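Local coordinates for succinoglycan biosynthesis protein (Bacillus cereus ATCC 14579, PDB 3B55), which is of unconfirmed function, binds calcium, and belongs to the erythromycin esterase-like family despite being named for succinoglycan biosynthesis, at residues T341-N349 with G361-N372; A277-Y288 with I319-L328. The protein carries 1 engineered substitution. All blocks are in the same frame, centred on the assembly; numbering follows the deposited sequence.

Interaction 1. Residues T341-N349 with G361-N372; sequences TSVYEGQYN and GTLKSDDPNSYN
The ring of Tyr348 lies flat on the backbone of Gly361, whose CA sits 3.6 Å from the ring centroid and 14° off the normal, a CH-pi contact over the centre of the face. The torsion chi1 of 52° puts CG between the backbone N and the carbonyl carbon, folding the ring across the neighbouring strand; the bare CA of Gly361 lets it lie this close to the backbone. The same two residues form an antiparallel hydrogen-bonded pair, with Tyr348 N to Gly361 O and Gly361 N to Tyr348 O both 3.0 Å. Gln347 and Thr362 follow as a non-hydrogen-bonded pair on the other face.

Leu363 forks between two neighbours. Its CD1 meets Val343 CG2 at 3.6 Å, the two side chains crossing at about a right angle, while CD2 reaches Tyr348 CE1 at the ring. Its backbone N makes an almost straight bond of 2.8 Å to Gly346 O.

On the strand 336-344 side of the corner at Glu345, Ser365 OG donates to Tyr344 O at 2.7 Å, in the carbonyl plane and on a lone pair. A water donates to the same carbonyl and accepts from Ser365 N, so Tyr344 O is gripped twice. With chi1 at 180°, CG of Tyr344 stands opposite the backbone N, which carries CD1 to within 3.6 Å of Ser365 CB, and the Tyr344 OH shares a second water with Ser365 O.

The contact thus closes the hairpin of strands 346-351 and 357-362 and ties its exit to the end of strand 336-344 in the main sheet. Strand 429-433 pairs with 336-344 there, and Phe405 of strand 402-405 packs against Val343, Tyr348 and Leu363.

Interaction 2. Residues A277-Y288 with I319-L328; sequences ADFYLKHDIAMY and IYPKVAGQHL
Asp284 OD2 accepts a hydrogen bond from Ala324 N at 2.7 Å, on the anti side and 24° out of the carboxylate plane; a carboxylate at the N-terminal end of helix 324-328 probably interacts favourably with the helix dipole. His283 ND1 and Tyr320 OH are hydrogen-bonded at 2.7 Å, rim to rim, ND1 in the plane of the Tyr320 ring and the hydroxyl near that of His283; either may donate. A water donates to Leu281 O and Lys322 O and also meets His327 NE2.

Aromatic contacts come next. Tyr280 turns its edge to the face of Tyr320, centroids 5.3 Å apart and planes at 76°, while its CB also rests over that face. Farther along, His327 CB sits 3.3 Å from the centroid of the Tyr288 ring, over the face, in a close CH-pi contact.

Apolar packing fills the remainder: Pro321 CG lies against Ala277 CB at 3.9 Å and Leu281 CB at 4.0 Å, and Leu328 CD2 touches Tyr288 CD1 at the ring edge, 3.6 Å away.

The axes of helix 278-288 and helix 324-328 pass 8.4 Å apart at -51°. Asp172, ending strand 167-172, bonds His283 NE2, and His309 of helix 307-310 bonds Asp284 OD2; Met287 reaches toward calcium ligand Glu113.

In the fold
Interaction 2 lies nearer the middle of the chain, about 12 Å from its centre, against about 22 Å for interaction 1; both are partly buried. Their own centres are about 26 Å apart and they do not touch, but helix 324-332 of the second is followed in the chain by strand 336-344 of the first. Their chemistry follows their place: interaction 1, at a hairpin, relies mostly on backbone bonds and bridging waters, whereas interaction 2 sets a helix against a loop and the helix that follows it, mainly through side chains, with a carboxylate, a histidine and packed aromatic rings. Interaction 2 also comes closer to the calcium, about 7 Å from the side chain of Met287, compared with about 13 Å from that of Tyr348.

Interaction 1. Residues T341-N349 with G361-N372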
# COMPACT_ATOMS: atom_id res chain seq x y z
N THR A 341 6.62 10.17 -0.32
CA THR A 341 8.01 10.38 0.09
C THR A 341 8.83 10.63 -1.17
O THR A 341 8.45 10.18 -2.25
CB THR A 341 8.60 9.16 0.84
OG1 THR A 341 8.23 7.95 0.18
CG2 THR A 341 8.11 9.15 2.28
N SER A 342 9.93 11.36 -1.02
CA SER A 342 10.78 11.65 -2.17
C SER A 342 12.24 11.59 -1.76
O SER A 342 12.60 11.84 -0.61
CB SER A 342 10.42 13.01 -2.75
OG SER A 342 10.95 13.16 -4.06
N VAL A 343 13.10 11.27 -2.72
CA VAL A 343 14.51 11.14 -2.44
C VAL A 343 15.37 12.08 -3.28
O VAL A 343 14.85 12.87 -4.07
CB VAL A 343 14.95 9.69 -2.69
CG1 VAL A 343 14.25 8.77 -1.70
CG2 VAL A 343 14.59 9.29 -4.12
N TYR A 344 16.68 11.97 -3.10
CA TYR A 344 17.64 12.79 -3.83
C TYR A 344 18.93 12.03 -4.14
O TYR A 344 19.21 11.71 -5.30
CB TYR A 344 17.94 14.05 -3.02
CG TYR A 344 18.93 14.98 -3.69
CD1 TYR A 344 18.76 15.36 -5.03
CD2 TYR A 344 20.03 15.48 -3.00
CE1 TYR A 344 19.68 16.20 -5.65
CE2 TYR A 344 20.95 16.33 -3.61
CZ TYR A 344 20.77 16.68 -4.94
OH TYR A 344 21.67 17.52 -5.55
N GLU A 345 19.71 11.72 -3.12
CA GLU A 345 20.96 10.99 -3.33
C GLU A 345 21.01 9.72 -2.49
O GLU A 345 20.28 9.59 -1.49
CB GLU A 345 22.17 11.87 -2.99
CG GLU A 345 22.29 13.14 -3.82
CD GLU A 345 23.51 13.98 -3.43
OE1 GLU A 345 23.74 14.18 -2.22
OE2 GLU A 345 24.22 14.46 -4.34
N GLY A 346 21.85 8.78 -2.89
CA GLY A 346 21.97 7.54 -2.15
C GLY A 346 21.82 6.27 -2.97
O GLY A 346 21.77 6.31 -4.20
N GLN A 347 21.75 5.14 -2.27
CA GLN A 347 21.60 3.84 -2.90
C GLN A 347 20.40 3.11 -2.33
O GLN A 347 19.99 3.35 -1.19
CB GLN A 347 22.87 3.01 -2.70
CG GLN A 347 24.12 3.72 -3.19
CD GLN A 347 25.37 2.88 -3.03
OE1 GLN A 347 25.62 1.97 -3.82
NE2 GLN A 347 26.15 3.18 -2.00
N TYR A 348 19.85 2.19 -3.11
CA TYR A 348 18.68 1.44 -2.69
C TYR A 348 18.68 0.05 -3.31
O TYR A 348 19.42 -0.21 -4.26
CB TYR A 348 17.41 2.17 -3.12
CG TYR A 348 17.39 2.54 -4.60
CD1 TYR A 348 18.04 3.69 -5.06
CD2 TYR A 348 16.75 1.73 -5.54
CE1 TYR A 348 18.06 4.02 -6.41
CE2 TYR A 348 16.76 2.05 -6.89
CZ TYR A 348 17.42 3.19 -7.32
OH TYR A 348 17.46 3.50 -8.65
N ASN A 349 17.87 -0.84 -2.75
CA ASN A 349 17.76 -2.19 -3.27
C ASN A 349 16.82 -2.18 -4.47
O ASN A 349 15.79 -1.50 -4.48
CB ASN A 349 17.20 -3.16 -2.23
CG ASN A 349 18.21 -3.52 -1.16
OD1 ASN A 349 19.36 -3.83 -1.46
ND2 ASN A 349 17.78 -3.49 0.10
N GLY A 361 20.91 -0.11 -6.83
CA GLY A 361 20.33 1.15 -7.23
C GLY A 361 21.13 2.33 -6.74
O GLY A 361 21.54 2.38 -5.58
N THR A 362 21.36 3.29 -7.63
CA THR A 362 22.09 4.50 -7.27
C THR A 362 21.29 5.68 -7.79
O THR A 362 20.95 5.73 -8.97
CB THR A 362 23.48 4.54 -7.90
OG1 THR A 362 24.17 3.32 -7.62
CG2 THR A 362 24.29 5.71 -7.34
N LEU A 363 20.98 6.62 -6.91
CA LEU A 363 20.21 7.78 -7.32
C LEU A 363 21.05 8.75 -8.14
O LEU A 363 22.20 9.03 -7.78
CB LEU A 363 19.64 8.49 -6.09
CG LEU A 363 18.51 7.75 -5.38
CD1 LEU A 363 18.12 8.47 -4.10
CD2 LEU A 363 17.32 7.65 -6.33
N LYS A 364 20.48 9.23 -9.24
CA LYS A 364 21.14 10.20 -10.12
C LYS A 364 20.17 11.34 -10.40
O LYS A 364 19.52 11.37 -11.44
CB LYS A 364 21.53 9.57 -11.46
CG LYS A 364 22.43 8.35 -11.38
CD LYS A 364 23.11 8.05 -12.71
CE LYS A 364 24.14 9.12 -13.09
NZ LYS A 364 23.55 10.37 -13.64
N SER A 365 20.07 12.27 -9.45
CA SER A 365 19.18 13.41 -9.62
C SER A 365 20.00 14.53 -10.26
O SER A 365 20.25 15.57 -9.65
CB SER A 365 18.64 13.86 -8.26
OG SER A 365 18.09 12.76 -7.57
N ASP A 366 20.41 14.28 -11.49
CA ASP A 366 21.21 15.20 -12.29
C ASP A 366 20.38 16.31 -12.93
O ASP A 366 20.85 17.44 -13.08
CB ASP A 366 21.91 14.40 -13.40
CG ASP A 366 20.91 13.69 -14.32
OD1 ASP A 366 20.02 12.97 -13.81
OD2 ASP A 366 21.02 13.84 -15.56
N ASP A 367 19.15 15.99 -13.31
CA ASP A 367 18.26 16.94 -13.96
C ASP A 367 17.74 18.04 -13.04
O ASP A 367 17.01 17.77 -12.09
CB ASP A 367 17.08 16.20 -14.58
CG ASP A 367 16.18 17.11 -15.39
OD1 ASP A 367 16.49 18.32 -15.49
OD2 ASP A 367 15.16 16.62 -15.93
N PRO A 368 18.13 19.30 -13.32
CA PRO A 368 17.69 20.44 -12.50
C PRO A 368 16.21 20.80 -12.63
O PRO A 368 15.74 21.72 -11.96
CB PRO A 368 18.61 21.57 -12.97
CG PRO A 368 18.95 21.18 -14.36
CD PRO A 368 19.21 19.71 -14.22
N ASN A 369 15.47 20.09 -13.48
CA ASN A 369 14.04 20.36 -13.64
C ASN A 369 13.20 19.33 -12.91
O ASN A 369 11.98 19.43 -12.87
CB ASN A 369 13.63 20.35 -15.11
CG ASN A 369 14.37 21.37 -15.93
OD1 ASN A 369 14.42 22.55 -15.58
ND2 ASN A 369 14.94 20.93 -17.05
N SER A 370 13.86 18.32 -12.35
CA SER A 370 13.13 17.29 -11.64
C SER A 370 12.84 17.70 -10.20
O SER A 370 13.57 18.50 -9.61
CB SER A 370 13.91 15.97 -11.66
OG SER A 370 15.06 16.01 -10.82
N TYR A 371 11.75 17.17 -9.66
CA TYR A 371 11.35 17.44 -8.29
C TYR A 371 12.43 16.98 -7.32
O TYR A 371 12.63 17.60 -6.27
CB TYR A 371 10.05 16.70 -7.98
CG TYR A 371 8.84 17.28 -8.68
CD1 TYR A 371 8.33 18.52 -8.30
CD2 TYR A 371 8.18 16.58 -9.69
CE1 TYR A 371 7.19 19.04 -8.89
CE2 TYR A 371 7.05 17.09 -10.29
CZ TYR A 371 6.55 18.32 -9.89
OH TYR A 371 5.39 18.80 -10.45
N ASN A 372 13.13 15.91 -7.68
CA ASN A 372 14.20 15.35 -6.85
C ASN A 372 15.33 16.36 -6.64
O ASN A 372 15.73 16.65 -5.51
CB ASN A 372 14.76 14.09 -7.51
CG ASN A 372 13.73 12.97 -7.58
OD1 ASN A 372 13.57 12.21 -6.62
ND2 ASN A 372 13.02 12.89 -8.69
O HOH W 1 21.54 11.93 -7.13
O HOH W 2 22.30 16.53 -7.89
O HOH W 3 23.29 9.36 -5.30
O HOH W 4 24.11 0.96 -5.43

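Interaction 2. Residues A277-Y288 with I319-L328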
# COMPACT_ATOMS: atom_id res chain seq x y z
N ALA A 277 -4.57 -4.16 -20.88
CA ALA A 277 -4.44 -3.15 -19.83
C ALA A 277 -5.37 -3.40 -18.64
O ALA A 277 -5.11 -2.93 -17.53
CB ALA A 277 -4.68 -1.76 -20.42
N ASP A 278 -6.45 -4.15 -18.86
CA ASP A 278 -7.41 -4.43 -17.79
C ASP A 278 -6.84 -5.25 -16.63
O ASP A 278 -7.42 -5.26 -15.55
CB ASP A 278 -8.64 -5.14 -18.34
CG ASP A 278 -9.62 -4.19 -19.02
OD1 ASP A 278 -10.74 -4.65 -19.35
OD2 ASP A 278 -9.28 -3.00 -19.21
N PHE A 279 -5.73 -5.94 -16.85
CA PHE A 279 -5.12 -6.73 -15.78
C PHE A 279 -4.73 -5.78 -14.65
O PHE A 279 -4.98 -6.05 -13.47
CB PHE A 279 -3.86 -7.44 -16.29
CG PHE A 279 -4.14 -8.72 -17.04
CD1 PHE A 279 -4.33 -9.91 -16.35
CD2 PHE A 279 -4.20 -8.73 -18.43
CE1 PHE A 279 -4.58 -11.11 -17.04
CE2 PHE A 279 -4.46 -9.91 -19.13
CZ PHE A 279 -4.65 -11.10 -18.42
N TYR A 280 -4.13 -4.66 -15.04
CA TYR A 280 -3.68 -3.63 -14.10
C TYR A 280 -4.81 -2.77 -13.58
O TYR A 280 -4.79 -2.35 -12.43
CB TYR A 280 -2.63 -2.76 -14.79
CG TYR A 280 -1.49 -3.59 -15.30
CD1 TYR A 280 -0.48 -4.01 -14.44
CD2 TYR A 280 -1.46 -4.03 -16.63
CE1 TYR A 280 0.53 -4.84 -14.88
CE2 TYR A 280 -0.44 -4.86 -17.08
CZ TYR A 280 0.55 -5.27 -16.20
OH TYR A 280 1.57 -6.09 -16.62
N LEU A 281 -5.79 -2.49 -14.43
CA LEU A 281 -6.93 -1.69 -14.01
C LEU A 281 -7.63 -2.45 -12.90
O LEU A 281 -7.92 -1.89 -11.84
CB LEU A 281 -7.91 -1.48 -15.17
CG LEU A 281 -9.19 -0.71 -14.82
CD1 LEU A 281 -8.83 0.73 -14.45
CD2 LEU A 281 -10.15 -0.73 -16.00
N LYS A 282 -7.87 -3.74 -13.13
CA LYS A 282 -8.54 -4.58 -12.15
C LYS A 282 -7.66 -4.76 -10.92
O LYS A 282 -8.17 -4.86 -9.81
CB LYS A 282 -8.87 -5.95 -12.74
CG LYS A 282 -9.90 -5.94 -13.86
CD LYS A 282 -10.36 -7.36 -14.17
CE LYS A 282 -11.19 -7.45 -15.44
NZ LYS A 282 -10.33 -7.43 -16.66
N HIS A 283 -6.34 -4.79 -11.11
CA HIS A 283 -5.45 -4.97 -9.98
C HIS A 283 -5.65 -3.87 -8.95
O HIS A 283 -5.93 -4.14 -7.79
CB HIS A 283 -3.98 -5.00 -10.40
CG HIS A 283 -3.03 -5.21 -9.26
ND1 HIS A 283 -1.89 -4.45 -9.08
CD2 HIS A 283 -3.07 -6.07 -8.21
CE1 HIS A 283 -1.27 -4.83 -7.98
NE2 HIS A 283 -1.96 -5.82 -7.43
N ASP A 284 -5.52 -2.61 -9.38
CA ASP A 284 -5.67 -1.52 -8.43
C ASP A 284 -7.10 -1.21 -8.03
O ASP A 284 -7.34 -0.54 -7.03
CB ASP A 284 -4.95 -0.27 -8.93
CG ASP A 284 -3.51 -0.19 -8.43
OD1 ASP A 284 -2.87 -1.26 -8.28
OD2 ASP A 284 -3.01 0.93 -8.16
N ILE A 285 -8.07 -1.69 -8.81
CA ILE A 285 -9.45 -1.48 -8.44
C ILE A 285 -9.62 -2.33 -7.17
O ILE A 285 -10.15 -1.87 -6.17
CB ILE A 285 -10.42 -1.95 -9.55
CG1 ILE A 285 -10.58 -0.83 -10.58
CG2 ILE A 285 -11.76 -2.35 -8.95
CD1 ILE A 285 -11.59 -1.13 -11.67
N ALA A 286 -9.11 -3.56 -7.21
CA ALA A 286 -9.18 -4.48 -6.08
C ALA A 286 -8.46 -3.93 -4.84
O ALA A 286 -9.01 -3.97 -3.74
CB ALA A 286 -8.58 -5.84 -6.47
N MSE A 287 -7.24 -3.43 -5.01
CA MSE A 287 -6.49 -2.88 -3.87
C MSE A 287 -7.28 -1.73 -3.26
O MSE A 287 -7.31 -1.57 -2.03
CB MSE A 287 -5.11 -2.37 -4.31
CG MSE A 287 -4.19 -3.44 -4.90
SE MSE A 287 -2.33 -3.25 -4.36
CE MSE A 287 -1.83 -1.75 -5.48
N TYR A 288 -7.90 -0.94 -4.12
CA TYR A 288 -8.72 0.21 -3.72
C TYR A 288 -9.89 -0.28 -2.88
O TYR A 288 -10.16 0.26 -1.80
CB TYR A 288 -9.26 0.92 -4.97
CG TYR A 288 -10.60 1.60 -4.78
CD1 TYR A 288 -10.75 2.68 -3.90
CD2 TYR A 288 -11.72 1.19 -5.51
CE1 TYR A 288 -11.98 3.32 -3.75
CE2 TYR A 288 -12.95 1.83 -5.38
CZ TYR A 288 -13.08 2.90 -4.49
OH TYR A 288 -14.29 3.54 -4.34
N ILE A 319 1.93 1.45 -17.39
CA ILE A 319 1.35 0.11 -17.29
C ILE A 319 -0.09 0.15 -16.75
O ILE A 319 -0.94 -0.61 -17.20
CB ILE A 319 2.17 -0.84 -16.38
CG1 ILE A 319 2.80 -0.08 -15.21
CG2 ILE A 319 3.22 -1.56 -17.21
CD1 ILE A 319 3.58 -0.96 -14.24
N TYR A 320 -0.35 1.04 -15.80
CA TYR A 320 -1.68 1.16 -15.20
C TYR A 320 -2.58 2.21 -15.85
O TYR A 320 -2.14 3.32 -16.14
CB TYR A 320 -1.56 1.50 -13.71
CG TYR A 320 -1.19 0.33 -12.82
CD1 TYR A 320 -2.17 -0.50 -12.28
CD2 TYR A 320 0.14 0.06 -12.51
CE1 TYR A 320 -1.84 -1.59 -11.46
CE2 TYR A 320 0.49 -1.03 -11.70
CZ TYR A 320 -0.50 -1.84 -11.18
OH TYR A 320 -0.16 -2.91 -10.37
N PRO A 321 -3.84 1.86 -16.10
CA PRO A 321 -4.78 2.80 -16.71
C PRO A 321 -5.21 3.77 -15.61
O PRO A 321 -5.43 4.96 -15.84
CB PRO A 321 -5.93 1.90 -17.17
CG PRO A 321 -5.27 0.55 -17.35
CD PRO A 321 -4.38 0.49 -16.14
N LYS A 322 -5.33 3.22 -14.40
CA LYS A 322 -5.70 3.95 -13.20
C LYS A 322 -5.09 3.22 -12.00
O LYS A 322 -4.92 2.00 -12.04
CB LYS A 322 -7.22 3.99 -13.02
CG LYS A 322 -7.98 4.71 -14.13
CD LYS A 322 -9.45 4.90 -13.74
CE LYS A 322 -9.66 6.12 -12.85
NZ LYS A 322 -10.25 5.80 -11.51
N VAL A 323 -4.78 3.97 -10.95
CA VAL A 323 -4.20 3.40 -9.74
C VAL A 323 -5.12 3.57 -8.54
O VAL A 323 -5.99 4.44 -8.53
CB VAL A 323 -2.84 4.03 -9.42
CG1 VAL A 323 -1.77 3.44 -10.34
CG2 VAL A 323 -2.91 5.52 -9.60
N ALA A 324 -4.91 2.75 -7.52
CA ALA A 324 -5.72 2.76 -6.31
C ALA A 324 -5.97 4.15 -5.75
O ALA A 324 -7.09 4.46 -5.33
CB ALA A 324 -5.07 1.89 -5.24
N GLY A 325 -4.93 4.98 -5.74
CA GLY A 325 -5.02 6.33 -5.22
C GLY A 325 -6.02 7.22 -5.93
O GLY A 325 -6.56 8.15 -5.33
N GLN A 326 -6.28 6.97 -7.22
CA GLN A 326 -7.25 7.78 -7.94
C GLN A 326 -8.67 7.39 -7.54
O GLN A 326 -9.55 8.25 -7.45
CB GLN A 326 -7.07 7.63 -9.44
CG GLN A 326 -5.80 8.25 -9.97
CD GLN A 326 -5.51 7.84 -11.39
OE1 GLN A 326 -5.82 8.57 -12.33
NE2 GLN A 326 -4.94 6.66 -11.55
N HIS A 327 -8.88 6.10 -7.30
CA HIS A 327 -10.19 5.60 -6.91
C HIS A 327 -10.48 6.10 -5.51
O HIS A 327 -11.60 6.50 -5.20
CB HIS A 327 -10.22 4.06 -6.90
CG HIS A 327 -9.78 3.43 -8.18
ND1 HIS A 327 -10.37 3.71 -9.39
CD2 HIS A 327 -8.82 2.50 -8.43
CE1 HIS A 327 -9.80 2.97 -10.33
NE2 HIS A 327 -8.87 2.23 -9.77
N LEU A 328 -9.46 6.08 -4.65
CA LEU A 328 -9.62 6.54 -3.28
C LEU A 328 -9.96 8.04 -3.22
O LEU A 328 -10.93 8.42 -2.57
CB LEU A 328 -8.36 6.26 -2.48
CG LEU A 328 -8.13 4.79 -2.12
CD1 LEU A 328 -6.70 4.60 -1.62
CD2 LEU A 328 -9.14 4.35 -1.09
O HOH W 5 -7.23 0.62 -11.09
O HOH W 6 -13.68 5.57 -6.90